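Local coordinates for enoyl-acyl carrier protein reductase (PDB 6KIA) that probably reduces the double bond of enoyl groups on acyl carrier protein with NADH in fatty acid synthesis, and gives resistance to triclosan, at residues N14-R17 with K18-F22; R63-T66 with A67-A71; Q325-A328 with C329-V332; V354-G357 with F358-F361. One frame throughout, in Å; residues are numbered along the deposited sequence.

Contact 1. Residues N14-R17 with K18-F22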
ATOM      1  N   ASN A  14      -6.417  20.698 -11.775  1.00 23.06           N
ATOM      2  CA  ASN A  14      -5.179  20.796 -11.021  1.00 19.64           C
ATOM      3  C   ASN A  14      -5.019  22.182 -10.412  1.00 20.84           C
ATOM      4  O   ASN A  14      -5.142  23.195 -11.100  1.00 26.40           O
ATOM      5  CB  ASN A  14      -3.940  20.502 -11.878  1.00 20.11           C
ATOM      6  CG  ASN A  14      -2.641  20.909 -11.172  1.00 20.86           C
ATOM      7  OD1 ASN A  14      -2.302  20.356 -10.120  1.00 23.13           O
ATOM      8  ND2 ASN A  14      -1.890  21.833 -11.762  1.00 23.29           N
ATOM      9  N   ILE A  15      -4.719  22.219  -9.125  1.00 18.07           N
ATOM     10  CA  ILE A  15      -4.463  23.489  -8.440  1.00 21.14           C
ATOM     11  C   ILE A  15      -2.997  23.686  -8.058  1.00 23.78           C
ATOM     12  O   ILE A  15      -2.621  24.753  -7.557  1.00 26.37           O
ATOM     13  CB  ILE A  15      -5.304  23.603  -7.161  1.00 23.67           C
ATOM     14  CG1 ILE A  15      -4.883  22.531  -6.143  1.00 22.49           C
ATOM     15  CG2 ILE A  15      -6.785  23.471  -7.487  1.00 25.63           C
ATOM     16  CD1 ILE A  15      -5.547  22.689  -4.792  1.00 24.44           C
ATOM     17  N   PHE A  16      -2.169  22.667  -8.263  1.00 18.72           N
ATOM     18  CA  PHE A  16      -0.798  22.716  -7.772  1.00 18.76           C
ATOM     19  C   PHE A  16       0.161  23.328  -8.793  1.00 27.07           C
ATOM     20  O   PHE A  16       0.065  23.088 -10.009  1.00 26.51           O
ATOM     21  CB  PHE A  16      -0.331  21.313  -7.339  1.00 23.39           C
ATOM     22  CG  PHE A  16      -1.192  20.711  -6.252  1.00 22.58           C
ATOM     23  CD1 PHE A  16      -1.056  21.134  -4.937  1.00 20.62           C
ATOM     24  CD2 PHE A  16      -2.142  19.730  -6.548  1.00 23.89           C
ATOM     25  CE1 PHE A  16      -1.859  20.610  -3.930  1.00 21.44           C
ATOM     26  CE2 PHE A  16      -2.959  19.199  -5.528  1.00 23.30           C
ATOM     27  CZ  PHE A  16      -2.795  19.653  -4.215  1.00 23.74           C
ATOM     28  N   ARG A  17       1.072  24.147  -8.281  1.00 27.18           N
ATOM     29  CA  ARG A  17       1.961  24.950  -9.112  1.00 34.77           C
ATOM     30  C   ARG A  17       3.327  25.042  -8.445  1.00 27.04           C
ATOM     31  O   ARG A  17       3.483  24.611  -7.307  1.00 25.32           O
ATOM     32  CB  ARG A  17       1.367  26.353  -9.312  1.00 48.24           C
ATOM     33  CG  ARG A  17       1.261  26.786 -10.759  1.00 62.28           C
ATOM     34  CD  ARG A  17       0.085  27.729 -10.980  1.00 66.71           C
ATOM     35  NE  ARG A  17      -0.929  27.133 -11.853  1.00 65.78           N
ATOM     36  CZ  ARG A  17      -2.146  26.779 -11.449  1.00 62.26           C
ATOM     37  NH1 ARG A  17      -2.513  26.983 -10.188  1.00 76.07           N
ATOM     38  NH2 ARG A  17      -3.002  26.236 -12.302  1.00 42.72           N
ATOM     39  N   LYS A  18       4.305  25.616  -9.145  1.00 24.83           N
ATOM     40  CA  LYS A  18       5.570  26.021  -8.524  1.00 24.98           C
ATOM     41  C   LYS A  18       5.362  26.754  -7.195  1.00 29.60           C
ATOM     42  O   LYS A  18       4.559  27.686  -7.120  1.00 28.74           O
ATOM     43  CB  LYS A  18       6.345  26.935  -9.480  1.00 38.10           C
ATOM     44  CG  LYS A  18       7.828  27.084  -9.174  1.00 47.32           C
ATOM     45  CD  LYS A  18       8.417  28.238  -9.977  1.00 53.60           C
ATOM     46  CE  LYS A  18       7.594  29.509  -9.797  1.00 55.31           C
ATOM     47  NZ  LYS A  18       8.051  30.610 -10.692  1.00 58.02           N
ATOM     48  N   GLY A  19       6.089  26.327  -6.161  1.00 25.92           N
ATOM     49  CA  GLY A  19       5.995  26.942  -4.854  1.00 28.85           C
ATOM     50  C   GLY A  19       5.143  26.146  -3.886  1.00 26.49           C
ATOM     51  O   GLY A  19       5.320  26.254  -2.662  1.00 24.26           O
ATOM     52  N   ASP A  20       4.195  25.380  -4.425  1.00 20.03           N
ATOM     53  CA  ASP A  20       3.387  24.485  -3.602  1.00 20.28           C
ATOM     54  C   ASP A  20       4.255  23.309  -3.174  1.00 22.78           C
ATOM     55  O   ASP A  20       5.234  22.991  -3.843  1.00 20.50           O
ATOM     56  CB  ASP A  20       2.145  24.022  -4.359  1.00 19.90           C
ATOM     57  CG  ASP A  20       1.201  25.170  -4.665  1.00 23.22           C
ATOM     58  OD1 ASP A  20       1.207  26.173  -3.904  1.00 21.83           O
ATOM     59  OD2 ASP A  20       0.477  25.088  -5.673  1.00 21.73           O
ATOM     60  N   VAL A  21       3.915  22.678  -2.051  1.00 23.46           N
ATOM     61  CA  VAL A  21       4.827  21.725  -1.423  1.00 19.21           C
ATOM     62  C   VAL A  21       4.188  20.349  -1.315  1.00 21.48           C
ATOM     63  O   VAL A  21       3.072  20.212  -0.833  1.00 19.16           O
ATOM     64  CB  VAL A  21       5.239  22.186  -0.013  1.00 18.40           C
ATOM     65  CG1 VAL A  21       6.219  21.209   0.639  1.00 18.50           C
ATOM     66  CG2 VAL A  21       5.886  23.586  -0.100  1.00 24.16           C
ATOM     67  N   PHE A  22       4.906  19.349  -1.804  1.00 18.12           N
ATOM     68  CA  PHE A  22       4.464  17.965  -1.737  1.00 19.12           C
ATOM     69  C   PHE A  22       5.270  17.232  -0.680  1.00 20.24           C
ATOM     70  O   PHE A  22       6.502  17.225  -0.734  1.00 21.78           O
ATOM     71  CB  PHE A  22       4.625  17.288  -3.103  1.00 17.53           C
ATOM     72  CG  PHE A  22       4.206  15.839  -3.117  1.00 19.40           C
ATOM     73  CD1 PHE A  22       5.107  14.841  -2.793  1.00 23.71           C
ATOM     74  CD2 PHE A  22       2.917  15.484  -3.491  1.00 19.45           C
ATOM     75  CE1 PHE A  22       4.719  13.492  -2.816  1.00 22.85           C
ATOM     76  CE2 PHE A  22       2.520  14.152  -3.534  1.00 17.65           C
ATOM     77  CZ  PHE A  22       3.423  13.155  -3.192  1.00 19.24           C
TER
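Arg17 and Lys18 begin a type II beta turn that Asp20 closes and that leads into strand 21-25; Lys18 and Gly19 are its corners. The Lys18 side chain heads off from the loop, its CG anti to the backbone N (chi1 -162°), and only CB stays near, 3.7 Å from Arg17 C. Gly19 has the positive phi (101°) of the third position of such a turn, a backbone conformation that suits glycine. Asp20 closes the turn twice. Its N donates to Arg17 O at 3.1 Å, and its carboxylate folds back so that OD2 accepts from Arg17 N at 2.8 Å, met on the anti side and 31° out of the carboxylate plane. The same OD2 lies 3.4 Å from CA of Phe16, a residue held from behind by the Asx turn of Asn14, whose OD1 accepts from Phe16 N at 3.0 Å while ND2 gives a bond to Phe16 O. Val21 and Phe22 then enter the mixed sheet, pairing in parallel with strands 47-56 and 155-159. With OD1 taken by Asn154 N, the buried carboxylate of Asp20 has a backbone N-H on each oxygen, which probably favours its charged form and ties the turn to the neighbouring loop.

Contact 2. Residues R63-T66 with A67-A71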
ATOM      1  N   ARG A  63      18.093   5.939  15.148  1.00 42.07           N
ATOM      2  CA  ARG A  63      18.995   7.061  14.931  1.00 39.28           C
ATOM      3  C   ARG A  63      18.643   7.812  13.649  1.00 41.21           C
ATOM      4  O   ARG A  63      18.061   7.252  12.715  1.00 34.75           O
ATOM      5  CB  ARG A  63      20.451   6.583  14.886  1.00 36.66           C
ATOM      6  CG  ARG A  63      20.814   5.751  13.659  1.00 38.57           C
ATOM      7  CD  ARG A  63      22.323   5.747  13.438  1.00 37.62           C
ATOM      8  NE  ARG A  63      22.731   4.857  12.355  1.00 36.63           N
ATOM      9  CZ  ARG A  63      22.743   5.198  11.069  1.00 42.91           C
ATOM     10  NH1 ARG A  63      22.358   6.410  10.689  1.00 44.28           N
ATOM     11  NH2 ARG A  63      23.134   4.323  10.153  1.00 40.32           N
ATOM     12  N   ALA A  64      19.002   9.091  13.609  1.00 41.22           N
ATOM     13  CA  ALA A  64      18.813   9.874  12.409  1.00 36.30           C
ATOM     14  C   ALA A  64      19.823   9.424  11.360  1.00 35.52           C
ATOM     15  O   ALA A  64      20.796   8.721  11.668  1.00 35.19           O
ATOM     16  CB  ALA A  64      18.954  11.358  12.698  1.00 36.90           C
ATOM     17  N   LEU A  65      19.571   9.811  10.120  1.00 36.38           N
ATOM     18  CA  LEU A  65      20.465   9.478   9.026  1.00 39.78           C
ATOM     19  C   LEU A  65      21.773  10.242   9.171  1.00 40.76           C
ATOM     20  O   LEU A  65      21.793  11.380   9.649  1.00 36.66           O
ATOM     21  CB  LEU A  65      19.817   9.818   7.690  1.00 37.19           C
ATOM     22  CG  LEU A  65      18.501   9.111   7.352  1.00 35.13           C
ATOM     23  CD1 LEU A  65      18.087   9.452   5.942  1.00 37.51           C
ATOM     24  CD2 LEU A  65      18.674   7.615   7.503  1.00 33.29           C
ATOM     25  N   THR A  66      22.858   9.619   8.738  1.00 40.47           N
ATOM     26  CA  THR A  66      24.140  10.300   8.645  1.00 41.57           C
ATOM     27  C   THR A  66      24.097  11.223   7.440  1.00 39.75           C
ATOM     28  O   THR A  66      23.159  11.168   6.639  1.00 34.47           O
ATOM     29  CB  THR A  66      25.301   9.304   8.507  1.00 39.18           C
ATOM     30  OG1 THR A  66      25.200   8.633   7.242  1.00 42.28           O
ATOM     31  CG2 THR A  66      25.239   8.284   9.615  1.00 32.26           C
ATOM     32  N   ALA A  67      25.100  12.085   7.326  1.00 34.42           N
ATOM     33  CA  ALA A  67      25.206  13.008   6.207  1.00 36.35           C
ATOM     34  C   ALA A  67      25.184  12.276   4.871  1.00 34.20           C
ATOM     35  O   ALA A  67      24.476  12.681   3.943  1.00 39.42           O
ATOM     36  CB  ALA A  67      26.476  13.843   6.334  1.00 42.20           C
ATOM     37  N   GLU A  68      25.963  11.200   4.790  1.00 39.28           N
ATOM     38  CA  GLU A  68      26.044  10.371   3.592  1.00 45.64           C
ATOM     39  C   GLU A  68      24.705   9.711   3.270  1.00 43.03           C
ATOM     40  O   GLU A  68      24.209   9.772   2.133  1.00 41.32           O
ATOM     41  CB  GLU A  68      27.122   9.305   3.786  1.00 56.48           C
ATOM     42  CG  GLU A  68      26.964   8.067   2.920  1.00 66.57           C
ATOM     43  CD  GLU A  68      27.871   6.933   3.364  1.00 75.50           C
ATOM     44  OE1 GLU A  68      28.744   7.169   4.228  1.00 75.73           O
ATOM     45  OE2 GLU A  68      27.696   5.804   2.863  1.00 80.19           O
ATOM     46  N   GLU A  69      24.122   9.093   4.294  1.00 42.58           N
ATOM     47  CA  GLU A  69      22.794   8.484   4.185  1.00 40.72           C
ATOM     48  C   GLU A  69      21.736   9.493   3.747  1.00 37.88           C
ATOM     49  O   GLU A  69      20.903   9.207   2.868  1.00 36.33           O
ATOM     50  CB  GLU A  69      22.394   7.840   5.513  1.00 34.85           C
ATOM     51  CG  GLU A  69      23.158   6.561   5.842  1.00 39.15           C
ATOM     52  CD  GLU A  69      22.974   6.105   7.279  1.00 47.16           C
ATOM     53  OE1 GLU A  69      22.494   6.902   8.109  1.00 45.68           O
ATOM     54  OE2 GLU A  69      23.309   4.940   7.579  1.00 57.99           O
ATOM     55  N   LEU A  70      21.766  10.671   4.363  1.00 34.90           N
ATOM     56  CA  LEU A  70      20.805  11.714   4.039  1.00 29.44           C
ATOM     57  C   LEU A  70      20.948  12.160   2.596  1.00 31.63           C
ATOM     58  O   LEU A  70      19.954  12.333   1.898  1.00 30.29           O
ATOM     59  CB  LEU A  70      20.979  12.911   4.984  1.00 33.17           C
ATOM     60  CG  LEU A  70      19.983  14.074   4.889  1.00 33.77           C
ATOM     61  CD1 LEU A  70      18.556  13.588   5.052  1.00 32.80           C
ATOM     62  CD2 LEU A  70      20.307  15.134   5.936  1.00 36.30           C
ATOM     63  N   ALA A  71      22.186  12.336   2.139  1.00 35.91           N
ATOM     64  CA  ALA A  71      22.420  12.793   0.770  1.00 34.84           C
ATOM     65  C   ALA A  71      21.870  11.791  -0.232  1.00 32.95           C
ATOM     66  O   ALA A  71      21.218  12.161  -1.231  1.00 30.22           O
ATOM     67  CB  ALA A  71      23.907  13.028   0.527  1.00 38.63           C
TER
HETATM   68  O   HOH W   1      27.128   6.876   6.902  1.00 52.44           O
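Glu69 reaches back from the first turn of helix 67-77 to Arg63 and Thr66, and its carboxylate gathers three N-H donors. Arg63 grips it end-on: NH1 gives to OE1 at 2.6 Å and NH2 to OE2 at 2.7 Å, each on a syn lone pair, with guanidinium and carboxylate planes only 7° apart. The two side chains come from opposite directions. Arg63 is extended from CG to NE, and a further bond from NH1 to Ala64 O helps to fix the rotation of the guanidinium. OE1 also accepts from Thr66 N at 2.8 Å, on its anti side and 29° out of the carboxylate plane. Thr66 is the N-cap. Its OG1 sits between the backbone N and the carbonyl carbon (chi1 67°), which turns it onto Glu69 N at 3.2 Å; with the reverse bond to Thr66 N this completes a capping box. Glu69 CG passes 3.2 Å from the same OG1. A water 2.6 Å from OG1 bonds weakly to Glu68 OE1. Beneath the cap, Leu65 CD1 meets Leu70 CD1 at 4.3 Å. Leu65 packs on Thr52 and Arg55, and Leu70 on Ile81 and Asn83, so the loop before the helix lies on strand 47-56 and the first turn of the helix on its parallel neighbour 80-83, in the Rossmann-type sheet.

Contact 3. Residues Q325-A328 with C329-V332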
ATOM      1  N   GLN A 325       1.328  -3.115 -25.418  1.00 22.51           N
ATOM      2  CA  GLN A 325       1.469  -3.679 -24.068  1.00 20.34           C
ATOM      3  C   GLN A 325       1.214  -5.169 -24.092  1.00 19.11           C
ATOM      4  O   GLN A 325       1.920  -5.941 -23.420  1.00 21.82           O
ATOM      5  CB  GLN A 325       0.517  -3.021 -23.069  1.00 19.06           C
ATOM      6  CG  GLN A 325       0.798  -1.555 -22.889  1.00 22.76           C
ATOM      7  CD  GLN A 325       2.266  -1.302 -22.691  1.00 21.32           C
ATOM      8  OE1 GLN A 325       2.888  -1.830 -21.766  1.00 25.84           O
ATOM      9  NE2 GLN A 325       2.854  -0.535 -23.606  1.00 29.45           N
ATOM     10  N   TRP A 326       0.184  -5.566 -24.834  1.00 19.94           N
ATOM     11  CA  TRP A 326      -0.028  -6.999 -25.064  1.00 21.37           C
ATOM     12  C   TRP A 326       1.221  -7.624 -25.674  1.00 21.34           C
ATOM     13  O   TRP A 326       1.681  -8.663 -25.214  1.00 22.37           O
ATOM     14  CB  TRP A 326      -1.245  -7.224 -25.967  1.00 19.97           C
ATOM     15  CG  TRP A 326      -2.540  -7.182 -25.216  1.00 24.73           C
ATOM     16  CD1 TRP A 326      -3.055  -6.121 -24.516  1.00 18.69           C
ATOM     17  CD2 TRP A 326      -3.497  -8.241 -25.093  1.00 19.70           C
ATOM     18  NE1 TRP A 326      -4.264  -6.462 -23.953  1.00 19.68           N
ATOM     19  CE2 TRP A 326      -4.560  -7.763 -24.303  1.00 19.89           C
ATOM     20  CE3 TRP A 326      -3.562  -9.553 -25.584  1.00 24.16           C
ATOM     21  CZ2 TRP A 326      -5.671  -8.540 -23.987  1.00 19.83           C
ATOM     22  CZ3 TRP A 326      -4.665 -10.329 -25.268  1.00 23.77           C
ATOM     23  CH2 TRP A 326      -5.706  -9.825 -24.481  1.00 19.56           C
ATOM     24  N   GLN A 327       1.812  -6.973 -26.676  1.00 20.46           N
ATOM     25  CA  GLN A 327       3.014  -7.534 -27.315  1.00 26.26           C
ATOM     26  C   GLN A 327       4.150  -7.686 -26.310  1.00 27.25           C
ATOM     27  O   GLN A 327       4.868  -8.697 -26.281  1.00 25.52           O
ATOM     28  CB  GLN A 327       3.456  -6.651 -28.491  1.00 27.12           C
ATOM     29  CG  GLN A 327       2.519  -6.700 -29.677  1.00 38.75           C
ATOM     30  CD  GLN A 327       2.567  -8.031 -30.401  1.00 48.85           C
ATOM     31  OE1 GLN A 327       3.644  -8.533 -30.721  1.00 57.62           O
ATOM     32  NE2 GLN A 327       1.400  -8.624 -30.635  1.00 43.78           N
ATOM     33  N   ALA A 328       4.329  -6.653 -25.489  1.00 24.55           N
ATOM     34  CA  ALA A 328       5.351  -6.672 -24.454  1.00 28.12           C
ATOM     35  C   ALA A 328       5.180  -7.841 -23.479  1.00 22.00           C
ATOM     36  O   ALA A 328       6.167  -8.418 -23.039  1.00 25.16           O
ATOM     37  CB  ALA A 328       5.334  -5.382 -23.707  1.00 21.89           C
ATOM     38  N   CYS A 329       3.937  -8.141 -23.114  1.00 20.77           N
ATOM     39  CA  CYS A 329       3.686  -9.246 -22.193  1.00 19.78           C
ATOM     40  C   CYS A 329       3.873 -10.596 -22.885  1.00 20.34           C
ATOM     41  O   CYS A 329       4.341 -11.550 -22.265  1.00 22.47           O
ATOM     42  CB  CYS A 329       2.285  -9.152 -21.592  1.00 17.89           C
ATOM     43  SG  CYS A 329       2.151  -7.717 -20.471  1.00 21.91           S
ATOM     44  N   ARG A 330       3.530 -10.663 -24.170  1.00 24.14           N
ATOM     45  CA  ARG A 330       3.749 -11.876 -24.950  1.00 24.94           C
ATOM     46  C   ARG A 330       5.231 -12.221 -24.969  1.00 23.64           C
ATOM     47  O   ARG A 330       5.613 -13.396 -24.863  1.00 26.75           O
ATOM     48  CB  ARG A 330       3.254 -11.701 -26.397  1.00 20.21           C
ATOM     49  CG  ARG A 330       1.773 -11.533 -26.569  1.00 20.20           C
ATOM     50  CD  ARG A 330       1.429 -11.500 -28.054  1.00 20.10           C
ATOM     51  NE  ARG A 330       0.055 -11.089 -28.285  1.00 19.49           N
ATOM     52  CZ  ARG A 330      -0.986 -11.908 -28.181  1.00 26.99           C
ATOM     53  NH1 ARG A 330      -0.803 -13.189 -27.861  1.00 24.52           N
ATOM     54  NH2 ARG A 330      -2.207 -11.452 -28.424  1.00 27.28           N
ATOM     55  N   GLU A 331       6.067 -11.196 -25.139  1.00 23.26           N
ATOM     56  CA  GLU A 331       7.496 -11.426 -25.308  1.00 27.76           C
ATOM     57  C   GLU A 331       8.212 -12.048 -24.102  1.00 27.72           C
ATOM     58  O   GLU A 331       9.244 -12.677 -24.281  1.00 25.44           O
ATOM     59  CB  GLU A 331       8.182 -10.116 -25.692  1.00 39.13           C
ATOM     60  CG  GLU A 331       8.041  -9.787 -27.173  1.00 54.51           C
ATOM     61  CD  GLU A 331       8.538  -8.399 -27.527  1.00 69.92           C
ATOM     62  OE1 GLU A 331       8.776  -7.598 -26.599  1.00 74.74           O
ATOM     63  OE2 GLU A 331       8.687  -8.112 -28.734  1.00 77.14           O
ATOM     64  N   VAL A 332       7.679 -11.929 -22.886  1.00 23.67           N
ATOM     65  CA  VAL A 332       8.374 -12.517 -21.744  1.00 19.23           C
ATOM     66  C   VAL A 332       7.940 -13.977 -21.470  1.00 23.99           C
ATOM     67  O   VAL A 332       8.513 -14.642 -20.612  1.00 25.32           O
ATOM     68  CB  VAL A 332       8.187 -11.684 -20.449  1.00 26.96           C
ATOM     69  CG1 VAL A 332       8.811 -10.306 -20.623  1.00 27.88           C
ATOM     70  CG2 VAL A 332       6.720 -11.580 -20.055  1.00 24.85           C
TER
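The last turns of helix 320-331 hold this contact, a run of i to i+4 alpha-helical bonds with the Arg330 side chain passing Trp326 and Gln327. Cys329 N donates to Gln325 O at 3.0 Å, Arg330 N to Trp326 O at 2.9 Å and Glu331 N to Gln327 O at 3.0 Å. Val332 N makes a weak bond to Cys329 O. Arg330 carries most of the side-chain contact. Its CG turns beside the backbone N (chi1 -66°) and passes 3.2 Å from Trp326 O, and from there the chain runs extended toward the indole. NH2 arrives at the edge of the ring, near its plane, with guanidinium and indole inclined by 48°, so the charge does not lie over a face of the indole. That nitrogen forms a salt bridge with Glu340 at the start of helix 339-351. Lys314 makes a cation-pi contact with the indole, whose NE1 donates to Leu310 O, so that Trp326 joins this helix to helix 309-315 while its side chain also packs on Leu339 and Leu343 of helix 339-351. Gln327, bent at chi2 (-70°), brings its amide across the arginine chain, NE2 lying 3.7 Å from Arg330 NE. Glu331, extended beyond CG, has CG 3.5 Å from Gln327 O. On another side of the helix, Cys329 SG lies 3.5 Å from Gln325 O.

Contact 4. Residues V354-G357 with F358-F361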
ATOM      1  N   VAL A 354     -14.948 -21.913  -5.881  1.00 26.48           N
ATOM      2  CA  VAL A 354     -14.044 -21.627  -4.775  1.00 24.37           C
ATOM      3  C   VAL A 354     -13.694 -20.126  -4.718  1.00 24.29           C
ATOM      4  O   VAL A 354     -13.823 -19.486  -3.669  1.00 28.42           O
ATOM      5  CB  VAL A 354     -12.729 -22.446  -4.880  1.00 31.94           C
ATOM      6  CG1 VAL A 354     -11.731 -21.978  -3.829  1.00 35.03           C
ATOM      7  CG2 VAL A 354     -12.998 -23.931  -4.705  1.00 38.04           C
ATOM      8  N   MET A 355     -13.320 -19.548  -5.855  1.00 26.03           N
ATOM      9  CA  MET A 355     -12.935 -18.135  -5.873  1.00 21.68           C
ATOM     10  C   MET A 355     -14.152 -17.230  -5.791  1.00 26.90           C
ATOM     11  O   MET A 355     -14.102 -16.166  -5.152  1.00 23.42           O
ATOM     12  CB  MET A 355     -12.115 -17.816  -7.117  1.00 22.40           C
ATOM     13  CG  MET A 355     -10.751 -18.529  -7.147  1.00 21.81           C
ATOM     14  SD  MET A 355      -9.885 -18.520  -5.567  1.00 26.89           S
ATOM     15  CE  MET A 355      -9.760 -16.746  -5.242  1.00 21.61           C
ATOM     16  N   LYS A 356     -15.268 -17.670  -6.372  1.00 26.71           N
ATOM     17  CA  LYS A 356     -16.481 -16.868  -6.319  1.00 24.27           C
ATOM     18  C   LYS A 356     -16.932 -16.681  -4.877  1.00 26.65           C
ATOM     19  O   LYS A 356     -17.482 -15.626  -4.533  1.00 26.52           O
ATOM     20  CB  LYS A 356     -17.607 -17.529  -7.121  1.00 35.10           C
ATOM     21  CG  LYS A 356     -18.861 -16.683  -7.202  1.00 45.03           C
ATOM     22  CD  LYS A 356     -20.043 -17.480  -7.725  1.00 54.09           C
ATOM     23  CE  LYS A 356     -21.166 -16.556  -8.158  1.00 63.44           C
ATOM     24  NZ  LYS A 356     -21.616 -15.693  -7.032  1.00 69.41           N
ATOM     25  N   GLY A 357     -16.629 -17.665  -4.030  1.00 28.21           N
ATOM     26  CA  GLY A 357     -16.974 -17.599  -2.616  1.00 27.78           C
ATOM     27  C   GLY A 357     -16.271 -16.487  -1.841  1.00 34.91           C
ATOM     28  O   GLY A 357     -16.763 -16.026  -0.802  1.00 35.07           O
ATOM     29  N   PHE A 358     -15.114 -16.053  -2.334  1.00 25.75           N
ATOM     30  CA  PHE A 358     -14.364 -14.994  -1.642  1.00 29.65           C
ATOM     31  C   PHE A 358     -14.706 -13.588  -2.134  1.00 28.60           C
ATOM     32  O   PHE A 358     -14.097 -12.624  -1.689  1.00 29.09           O
ATOM     33  CB  PHE A 358     -12.854 -15.238  -1.777  1.00 25.22           C
ATOM     34  CG  PHE A 358     -12.384 -16.444  -1.038  1.00 27.24           C
ATOM     35  CD1 PHE A 358     -12.178 -16.390   0.333  1.00 24.51           C
ATOM     36  CD2 PHE A 358     -12.184 -17.645  -1.706  1.00 26.18           C
ATOM     37  CE1 PHE A 358     -11.770 -17.518   1.026  1.00 26.58           C
ATOM     38  CE2 PHE A 358     -11.774 -18.777  -1.026  1.00 27.84           C
ATOM     39  CZ  PHE A 358     -11.561 -18.716   0.340  1.00 28.67           C
ATOM     40  N   ARG A 359     -15.715 -13.461  -2.998  1.00 25.29           N
ATOM     41  CA  ARG A 359     -16.145 -12.139  -3.482  1.00 28.39           C
ATOM     42  C   ARG A 359     -17.214 -11.551  -2.571  1.00 33.30           C
ATOM     43  O   ARG A 359     -18.144 -10.882  -3.010  1.00 42.78           O
ATOM     44  CB  ARG A 359     -16.656 -12.229  -4.928  1.00 30.79           C
ATOM     45  CG  ARG A 359     -15.558 -12.609  -5.906  1.00 26.45           C
ATOM     46  CD  ARG A 359     -15.773 -12.108  -7.331  1.00 32.08           C
ATOM     47  NE  ARG A 359     -16.847 -12.789  -8.061  1.00 36.02           N
ATOM     48  CZ  ARG A 359     -16.643 -13.841  -8.852  1.00 29.15           C
ATOM     49  NH1 ARG A 359     -15.420 -14.362  -8.963  1.00 22.31           N
ATOM     50  NH2 ARG A 359     -17.664 -14.400  -9.519  1.00 33.24           N
ATOM     51  N   ASN A 360     -17.032 -11.806  -1.285  1.00 27.49           N
ATOM     52  CA  ASN A 360     -17.917 -11.349  -0.236  1.00 29.49           C
ATOM     53  C   ASN A 360     -17.330 -10.111   0.419  1.00 27.19           C
ATOM     54  O   ASN A 360     -16.399 -10.196   1.217  1.00 28.97           O
ATOM     55  CB  ASN A 360     -18.115 -12.470   0.776  1.00 29.31           C
ATOM     56  CG  ASN A 360     -19.136 -12.138   1.851  1.00 36.01           C
ATOM     57  OD1 ASN A 360     -19.387 -10.977   2.176  1.00 30.72           O
ATOM     58  ND2 ASN A 360     -19.724 -13.180   2.423  1.00 39.73           N
ATOM     59  N   PHE A 361     -17.898  -8.963   0.088  1.00 27.22           N
ATOM     60  CA  PHE A 361     -17.363  -7.682   0.529  1.00 26.26           C
ATOM     61  C   PHE A 361     -17.534  -7.453   2.025  1.00 27.81           C
ATOM     62  O   PHE A 361     -16.624  -6.979   2.705  1.00 29.49           O
ATOM     63  CB  PHE A 361     -18.028  -6.555  -0.254  1.00 28.37           C
ATOM     64  CG  PHE A 361     -17.423  -5.201  -0.007  1.00 29.14           C
ATOM     65  CD1 PHE A 361     -16.306  -4.785  -0.727  1.00 26.99           C
ATOM     66  CD2 PHE A 361     -17.968  -4.343   0.940  1.00 27.71           C
ATOM     67  CE1 PHE A 361     -15.738  -3.537  -0.501  1.00 24.17           C
ATOM     68  CE2 PHE A 361     -17.407  -3.091   1.170  1.00 27.41           C
ATOM     69  CZ  PHE A 361     -16.296  -2.686   0.445  1.00 24.44           C
TER
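A type I beta turn from Lys356 to Arg359 carries the chain off the end of helix 353-356, and two successive amides donate to carbonyl oxygens three residues back. Phe358 N donates to Met355 O at 3.0 Å and Arg359 N to Lys356 O at 3.2 Å; in these i to i+3 bonds each donor stands about 60° above the acceptor's carbonyl plane, away from the lone pairs. Val354 O receives a weak bond from Gly357 N, and Phe358 CD2 comes within 3.2 Å of it. The Phe358 ring also touches Val354 CG1 and Met355 CE, and it packs on Leu372 of helix 370-385, which Val354 and Met355 reach as well through Ile375. Arg359 bends at chi3 (-71°) to bring its guanidinium back alongside Lys356, where NH1 donates to Asn350 O. Asn360 OD1 accepts from Ala363 N, three residues on in the same loop. The aliphatic part of Lys356 crosses Arg359 at about a right angle, and although both are cationic their nearest charged atoms, Lys356 NZ and Arg359 NH2, stay 4.8 Å apart. One guanidinium face lies against this lysine, with Lys356 CG 3.5 Å from Arg359 NH2.

The four contacts are separate local closures in series along the chain, none touching another. Contacts 1 and 2 serve the same Rossmann-type sheet: contact 1 feeds strand 21-25, and contact 2 packs, through the loop ahead of helix 67-77, on strand 47-56, the direct neighbour of that strand; their centres are 28 Å apart. Contacts 3 and 4 belong to helical parts later in the chain, with centres 30 Å apart. Contact 4 lies across the chain's centre from contacts 1 and 2, about 42 and 47 Å away between centres. The Leu65 side chain of contact 2 is about 11 Å from the bound NADH.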